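Local atomic coordinates of protease Do-like 1, chloroplastic (Arabidopsis thaliana, PDB entry 3QO6), a protein that acts as a serine protease required at high temperature and may help to degrade damaged proteins in the chloroplast. Residues Val81-Ala84 / Asp85-Phe89; Ala173-Asn176 / Pro177-Gly181; Val214-Val217 / Gly218-Asp222. All coordinates share one frame; numbering follows the deposited sequence.

Interaction 1 (Val81-Ala84 / Asp85-Phe89); sequences VTLA and DQTTF
Val81 and Phe89 form an antiparallel hydrogen-bonded pair: Phe89 N reaches Val81 O at 2.8 Å almost straight (173° at the hydrogen), while the return bond from Val81 N to Phe89 O, 2.9 Å, is more bent. On the face that carries Val81 and Phe89, Val81 CG2 lies 4.2 Å from Phe89 CB; from the loop, Leu83 CD2 meets the ring at Phe89 CE2 (4.1 Å), the two side chains crossing at about a right angle. Phe89 CG stands beside its backbone N (chi1 -56°), which carries the ring back along the strand until the carbonyl O of Thr87 lies at its edge, in plane. Thr82 and Thr88, the non-hydrogen-bonded pair, point to the other face, with Thr82 OG1 3.8 Å from Thr88 CB. The loop joining the strands is a type I turn from Leu83 to Gln86, closed by Gln86 N to Leu83 O (2.8 Å). Because Leu83 N bonds instead to Thr87 O (3.2 Å) and Gln86 has a positive phi (85°), Gln86 and Thr87 form a G1 beta bulge opposite Leu83. The Gln86 chain bends at chi2 and folds back over the turn; its NE2 makes a weak 2.9 Å bond to Ala84 O, and the methyl CG2 of Thr82 sits against Gln86 O and Gln86 OE1. Asp85 OD1 accepts from Thr87 N in an Asx turn, although the placing of that oxygen is less sure. Further out, Lys113 hydrogen-bonds Thr87 OG1, and Val81 and Leu83 pack on strands 30-40 and 102-107.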
loop_
_atom_site.group_PDB
_atom_site.type_symbol
_atom_site.label_atom_id
_atom_site.label_comp_id
_atom_site.label_asym_id
_atom_site.label_seq_id
_atom_site.Cartn_x
_atom_site.Cartn_y
_atom_site.Cartn_z
ATOM N N VAL B 81 -12.887 7.731 -35.115
ATOM C CA VAL B 81 -11.519 8.042 -35.496
ATOM C C VAL B 81 -11.420 9.526 -35.863
ATOM O O VAL B 81 -12.261 10.035 -36.591
ATOM C CB VAL B 81 -11.022 7.201 -36.719
ATOM C CG1 VAL B 81 -11.117 5.724 -36.430
ATOM C CG2 VAL B 81 -11.816 7.540 -37.934
ATOM N N THR B 82 -10.418 10.230 -35.341
ATOM C CA THR B 82 -10.228 11.634 -35.690
ATOM C C THR B 82 -9.066 11.680 -36.660
ATOM O O THR B 82 -8.023 11.074 -36.420
ATOM C CB THR B 82 -9.839 12.512 -34.504
ATOM O OG1 THR B 82 -10.831 12.431 -33.480
ATOM C CG2 THR B 82 -9.729 13.951 -34.961
ATOM N N LEU B 83 -9.235 12.396 -37.755
ATOM C CA LEU B 83 -8.177 12.476 -38.733
ATOM C C LEU B 83 -7.298 13.687 -38.459
ATOM O O LEU B 83 -7.608 14.503 -37.583
ATOM C CB LEU B 83 -8.778 12.535 -40.144
ATOM C CG LEU B 83 -8.957 11.178 -40.839
ATOM C CD1 LEU B 83 -9.523 10.156 -39.873
ATOM C CD2 LEU B 83 -9.867 11.339 -42.035
ATOM N N ALA B 84 -6.200 13.779 -39.210
ATOM C CA ALA B 84 -5.232 14.855 -39.091
ATOM C C ALA B 84 -5.897 16.194 -38.822
ATOM O O ALA B 84 -5.704 16.764 -37.758
ATOM C CB ALA B 84 -4.390 14.926 -40.364
ATOM N N ASP B 85 -6.684 16.678 -39.788
ATOM C CA ASP B 85 -7.391 17.969 -39.699
ATOM C C ASP B 85 -8.412 18.120 -38.576
ATOM O O ASP B 85 -9.061 19.145 -38.479
ATOM C CB ASP B 85 -8.119 18.254 -40.998
ATOM C CG ASP B 85 -9.110 17.158 -41.353
ATOM O OD1 ASP B 85 -9.784 16.648 -40.435
ATOM O OD2 ASP B 85 -9.219 16.811 -42.550
ATOM N N GLN B 86 -8.571 17.092 -37.751
ATOM C CA GLN B 86 -9.509 17.104 -36.627
ATOM C C GLN B 86 -10.965 16.725 -36.923
ATOM O O GLN B 86 -11.794 16.670 -36.008
ATOM C CB GLN B 86 -9.455 18.447 -35.914
ATOM C CG GLN B 86 -8.081 18.741 -35.347
ATOM C CD GLN B 86 -7.519 17.571 -34.553
ATOM O OE1 GLN B 86 -8.155 17.071 -33.618
ATOM N NE2 GLN B 86 -6.318 17.131 -34.921
ATOM N N THR B 87 -11.277 16.457 -38.188
ATOM C CA THR B 87 -12.620 16.034 -38.546
ATOM C C THR B 87 -12.792 14.631 -37.957
ATOM O O THR B 87 -12.059 13.722 -38.315
ATOM C CB THR B 87 -12.787 15.982 -40.078
ATOM O OG1 THR B 87 -11.836 15.070 -40.637
ATOM C CG2 THR B 87 -12.573 17.372 -40.687
ATOM N N THR B 88 -13.737 14.454 -37.040
ATOM C CA THR B 88 -13.957 13.146 -36.425
ATOM C C THR B 88 -15.055 12.327 -37.113
ATOM O O THR B 88 -16.097 12.862 -37.477
ATOM C CB THR B 88 -14.287 13.281 -34.907
ATOM O OG1 THR B 88 -14.603 11.985 -34.379
ATOM C CG2 THR B 88 -15.477 14.249 -34.660
ATOM N N PHE B 89 -14.812 11.028 -37.300
ATOM C CA PHE B 89 -15.775 10.140 -37.961
ATOM C C PHE B 89 -16.164 8.940 -37.113
ATOM O O PHE B 89 -15.456 8.557 -36.168
ATOM C CB PHE B 89 -15.227 9.605 -39.281
ATOM C CG PHE B 89 -14.798 10.664 -40.238
ATOM C CD1 PHE B 89 -15.173 10.597 -41.574
ATOM C CD2 PHE B 89 -13.981 11.707 -39.832
ATOM C CE1 PHE B 89 -14.735 11.553 -42.491
ATOM C CE2 PHE B 89 -13.540 12.661 -40.731
ATOM C CZ PHE B 89 -13.917 12.584 -42.066
#

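Interaction 2 (Ala173-Asn176 / Pro177-Gly181); sequences AAIN and PGNSG
Asn176 O takes two bonds from Asn179: one from its backbone N at 2.9 Å, which closes the type II turn Asn176-Asn179, and a longer one from side-chain ND2 at 3.3 Å. The two donors approach differently. The backbone N comes in at a C=O...N angle of 154°, whereas ND2 arrives from the flank, at 109°. The amide of Asn179 thus folds back against the backbone of Asn176. A water continues this line, accepting from Asn179 ND2 at 2.9 Å and donating weakly to Ala174 O. An alanine in place of Asn179 would probably leave Asn176 O with the backbone bond alone from this segment and cost the water the N-H of that amide. Packing is slight: Ile175, bent at chi2, brings CD1 obliquely to 4.0 Å from Asn179 CG. Gly178 occupies the turn with a phi of 114°, where a CB would be jammed against the carbonyl O of Pro177. Around the turn, Ser56 OG and the backbone of Asn136 and Phe138 hold the loop. Ser180, predicted as the charge-relay serine, is linked covalently through OG to a bound peptide, and the backbone of Gly178 hydrogen-bonds that peptide. The turn therefore presents a backbone donor close to the nucleophile, consistent with the oxyanion hole of chymotrypsin-like proteases.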
loop_
_atom_site.group_PDB
_atom_site.type_symbol
_atom_site.label_atom_id
_atom_site.label_comp_id
_atom_site.label_asym_id
_atom_site.label_seq_id
_atom_site.Cartn_x
_atom_site.Cartn_y
_atom_site.Cartn_z
ATOM N N ALA B 173 12.696 3.684 -29.118
ATOM C CA ALA B 173 11.984 4.928 -29.374
ATOM C C ALA B 173 10.920 4.945 -28.285
ATOM O O ALA B 173 10.252 3.932 -28.066
ATOM C CB ALA B 173 11.299 4.885 -30.723
ATOM N N ALA B 174 10.763 6.076 -27.601
ATOM C CA ALA B 174 9.769 6.200 -26.531
ATOM C C ALA B 174 8.363 5.738 -26.956
ATOM O O ALA B 174 7.759 6.287 -27.895
ATOM C CB ALA B 174 9.726 7.642 -26.064
ATOM N N ILE B 175 7.833 4.747 -26.248
ATOM C CA ILE B 175 6.530 4.197 -26.547
ATOM C C ILE B 175 5.713 4.189 -25.255
ATOM O O ILE B 175 6.013 3.429 -24.330
ATOM C CB ILE B 175 6.681 2.731 -27.120
ATOM C CG1 ILE B 175 7.148 2.771 -28.566
ATOM C CG2 ILE B 175 5.388 2.003 -27.109
ATOM C CD1 ILE B 175 6.473 3.869 -29.381
ATOM N N ASN B 176 4.686 5.030 -25.170
ATOM C CA ASN B 176 3.855 5.055 -23.949
ATOM C C ASN B 176 2.382 4.712 -24.195
ATOM O O ASN B 176 1.965 4.519 -25.334
ATOM C CB ASN B 176 3.868 6.437 -23.291
ATOM C CG ASN B 176 5.216 6.846 -22.818
ATOM O OD1 ASN B 176 5.904 7.622 -23.482
ATOM N ND2 ASN B 176 5.612 6.337 -21.667
ATOM N N PRO B 177 1.579 4.618 -23.117
ATOM C CA PRO B 177 0.144 4.314 -23.263
ATOM C C PRO B 177 -0.476 5.351 -24.192
ATOM O O PRO B 177 -0.347 6.546 -23.972
ATOM C CB PRO B 177 -0.360 4.412 -21.843
ATOM C CG PRO B 177 0.784 3.752 -21.087
ATOM C CD PRO B 177 2.031 4.351 -21.737
ATOM N N GLY B 178 -1.111 4.878 -25.256
ATOM C CA GLY B 178 -1.694 5.780 -26.222
ATOM C C GLY B 178 -0.979 5.669 -27.552
ATOM O O GLY B 178 -1.402 6.270 -28.553
ATOM N N ASN B 179 0.130 4.930 -27.577
ATOM C CA ASN B 179 0.875 4.758 -28.819
ATOM C C ASN B 179 0.339 3.526 -29.552
ATOM O O ASN B 179 0.472 3.448 -30.772
ATOM C CB ASN B 179 2.397 4.584 -28.554
ATOM C CG ASN B 179 3.173 5.904 -28.593
ATOM O OD1 ASN B 179 3.275 6.545 -29.634
ATOM N ND2 ASN B 179 3.729 6.307 -27.445
ATOM N N SER B 180 -0.279 2.580 -28.827
ATOM C CA SER B 180 -0.778 1.358 -29.472
ATOM C C SER B 180 -1.605 1.706 -30.730
ATOM O O SER B 180 -2.403 2.674 -30.761
ATOM C CB SER B 180 -1.607 0.479 -28.517
ATOM O OG SER B 180 -1.189 0.530 -27.152
ATOM N N GLY B 181 -1.373 0.926 -31.782
ATOM C CA GLY B 181 -2.064 1.143 -33.036
ATOM C C GLY B 181 -1.379 2.086 -34.008
ATOM O O GLY B 181 -1.709 2.088 -35.183
HETATM O O HOH W 1 5.897 7.902 -26.490
#

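Interaction 3 (Val214-Val217 / Gly218-Asp222); sequences VDTV and GGIVD
Gly218 begins the second segment with a regular i to i+4 bond, its N donating to Val214 O at 2.8 Å; the bond is nearly linear at the hydrogen (170°) and runs nearly along the C=O axis. Having no CB, the residue meets the preceding turn through backbone atoms, although a CB here would fit, so this contact does not explain the glycine. Gly219 comes next with its N 3.7 Å from Asp215 O, so the winding is slacker on this side, again with space for a CB. Ile220 shares that slackness: its N reaches Thr216 O only weakly, at 3.5 Å. Its CG1, set beside the backbone N (chi1 -67°), lies 3.3 Å from the same oxygen, Thr216 O. These residues belong to helix 214-227, which follows the last strand, 209-213, of the protease domain's chymotrypsin-like fold. The helix touches a strand of each sheet of that domain: Val217 packs on Ile194 of strand 191-198, while Ile220 and Val221 pack on Val102 and Val104 of strand 102-107. Val221 restores the tight geometry, its N donating to Val217 O at 2.9 Å. The two valines lie side by side and point the same way, with Val217 CG1 4.1 Å from Val221 CG2. With Val221 CG1 opposite the backbone N (chi1 172°), CG2 falls beside that N and comes to 3.5 Å from Val217 O. Asp222 continues the i to i+4 pattern within its own segment, its N bonding Gly218 O at 3.1 Å. Back at the start of the helix, Asp215 directs its carboxylate to the neighbouring loop, accepting from Ser122 N and, weakly, from Ala123 N.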
loop_
_atom_site.group_PDB
_atom_site.type_symbol
_atom_site.label_atom_id
_atom_site.label_comp_id
_atom_site.label_asym_id
_atom_site.label_seq_id
_atom_site.Cartn_x
_atom_site.Cartn_y
_atom_site.Cartn_z
ATOM N N VAL B 214 5.278 -5.378 -39.986
ATOM C CA VAL B 214 4.440 -5.089 -41.128
ATOM C C VAL B 214 4.098 -6.294 -42.001
ATOM O O VAL B 214 2.962 -6.437 -42.453
ATOM C CB VAL B 214 5.113 -4.010 -41.987
ATOM C CG1 VAL B 214 6.411 -4.544 -42.544
ATOM C CG2 VAL B 214 4.168 -3.526 -43.062
ATOM N N ASP B 215 5.068 -7.162 -42.245
ATOM C CA ASP B 215 4.809 -8.316 -43.081
ATOM C C ASP B 215 3.645 -9.163 -42.563
ATOM O O ASP B 215 2.752 -9.543 -43.336
ATOM C CB ASP B 215 6.080 -9.162 -43.245
ATOM C CG ASP B 215 7.127 -8.466 -44.118
ATOM O OD1 ASP B 215 6.886 -7.306 -44.561
ATOM O OD2 ASP B 215 8.193 -9.083 -44.364
ATOM N N THR B 216 3.611 -9.450 -41.268
ATOM C CA THR B 216 2.503 -10.248 -40.817
ATOM C C THR B 216 1.233 -9.381 -40.781
ATOM O O THR B 216 0.120 -9.888 -40.901
ATOM C CB THR B 216 2.832 -10.988 -39.459
ATOM O OG1 THR B 216 2.057 -10.460 -38.385
ATOM C CG2 THR B 216 4.298 -10.896 -39.151
ATOM N N VAL B 217 1.401 -8.070 -40.692
ATOM C CA VAL B 217 0.259 -7.171 -40.652
ATOM C C VAL B 217 -0.488 -7.147 -41.978
ATOM O O VAL B 217 -1.699 -7.352 -42.021
ATOM C CB VAL B 217 0.708 -5.724 -40.278
ATOM C CG1 VAL B 217 -0.376 -4.699 -40.606
ATOM C CG2 VAL B 217 0.998 -5.671 -38.808
ATOM N N GLY B 218 0.248 -6.899 -43.055
ATOM C CA GLY B 218 -0.346 -6.832 -44.376
ATOM C C GLY B 218 -1.212 -8.024 -44.744
ATOM O O GLY B 218 -2.276 -7.851 -45.341
ATOM N N GLY B 219 -0.766 -9.232 -44.400
ATOM C CA GLY B 219 -1.543 -10.415 -44.715
ATOM C C GLY B 219 -2.883 -10.379 -44.006
ATOM O O GLY B 219 -3.935 -10.565 -44.626
ATOM N N ILE B 220 -2.827 -10.137 -42.697
ATOM C CA ILE B 220 -3.995 -10.059 -41.830
ATOM C C ILE B 220 -4.975 -8.970 -42.272
ATOM O O ILE B 220 -6.184 -9.182 -42.253
ATOM C CB ILE B 220 -3.548 -9.787 -40.394
ATOM C CG1 ILE B 220 -2.796 -11.003 -39.879
ATOM C CG2 ILE B 220 -4.748 -9.393 -39.506
ATOM C CD1 ILE B 220 -2.381 -10.863 -38.445
ATOM N N VAL B 221 -4.477 -7.801 -42.653
ATOM C CA VAL B 221 -5.389 -6.772 -43.109
ATOM C C VAL B 221 -6.104 -7.237 -44.403
ATOM O O VAL B 221 -7.296 -6.958 -44.569
ATOM C CB VAL B 221 -4.655 -5.421 -43.328
ATOM C CG1 VAL B 221 -5.578 -4.401 -43.995
ATOM C CG2 VAL B 221 -4.199 -4.873 -41.982
ATOM N N ASP B 222 -5.406 -7.946 -45.302
ATOM C CA ASP B 222 -6.049 -8.426 -46.526
ATOM C C ASP B 222 -7.198 -9.339 -46.143
ATOM O O ASP B 222 -8.361 -9.071 -46.474
ATOM C CB ASP B 222 -5.093 -9.222 -47.418
ATOM C CG ASP B 222 -3.992 -8.374 -47.985
ATOM O OD1 ASP B 222 -4.298 -7.288 -48.517
ATOM O OD2 ASP B 222 -2.815 -8.791 -47.907
#

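The three contacts come in series along the chain and belong to different parts of the protease domain. Interaction 1 is the hairpin between strands 78-82 and 88-97 of the six-stranded barrel. Interaction 2 lies in the loop between strands 168-171 and 183-186 of the second sheet and holds the predicted nucleophile. Interaction 3 is the first part of helix 214-227. Their centres are about 19 Å (1 and 2), 20 Å (2 and 3) and 24 Å (1 and 3) apart, and none touches another. The hairpin is peripheral, whereas the helix runs near the active site, the Ile220 side chain lying about 8 Å from that of Asp101, and leads the chain towards the PDZ domain.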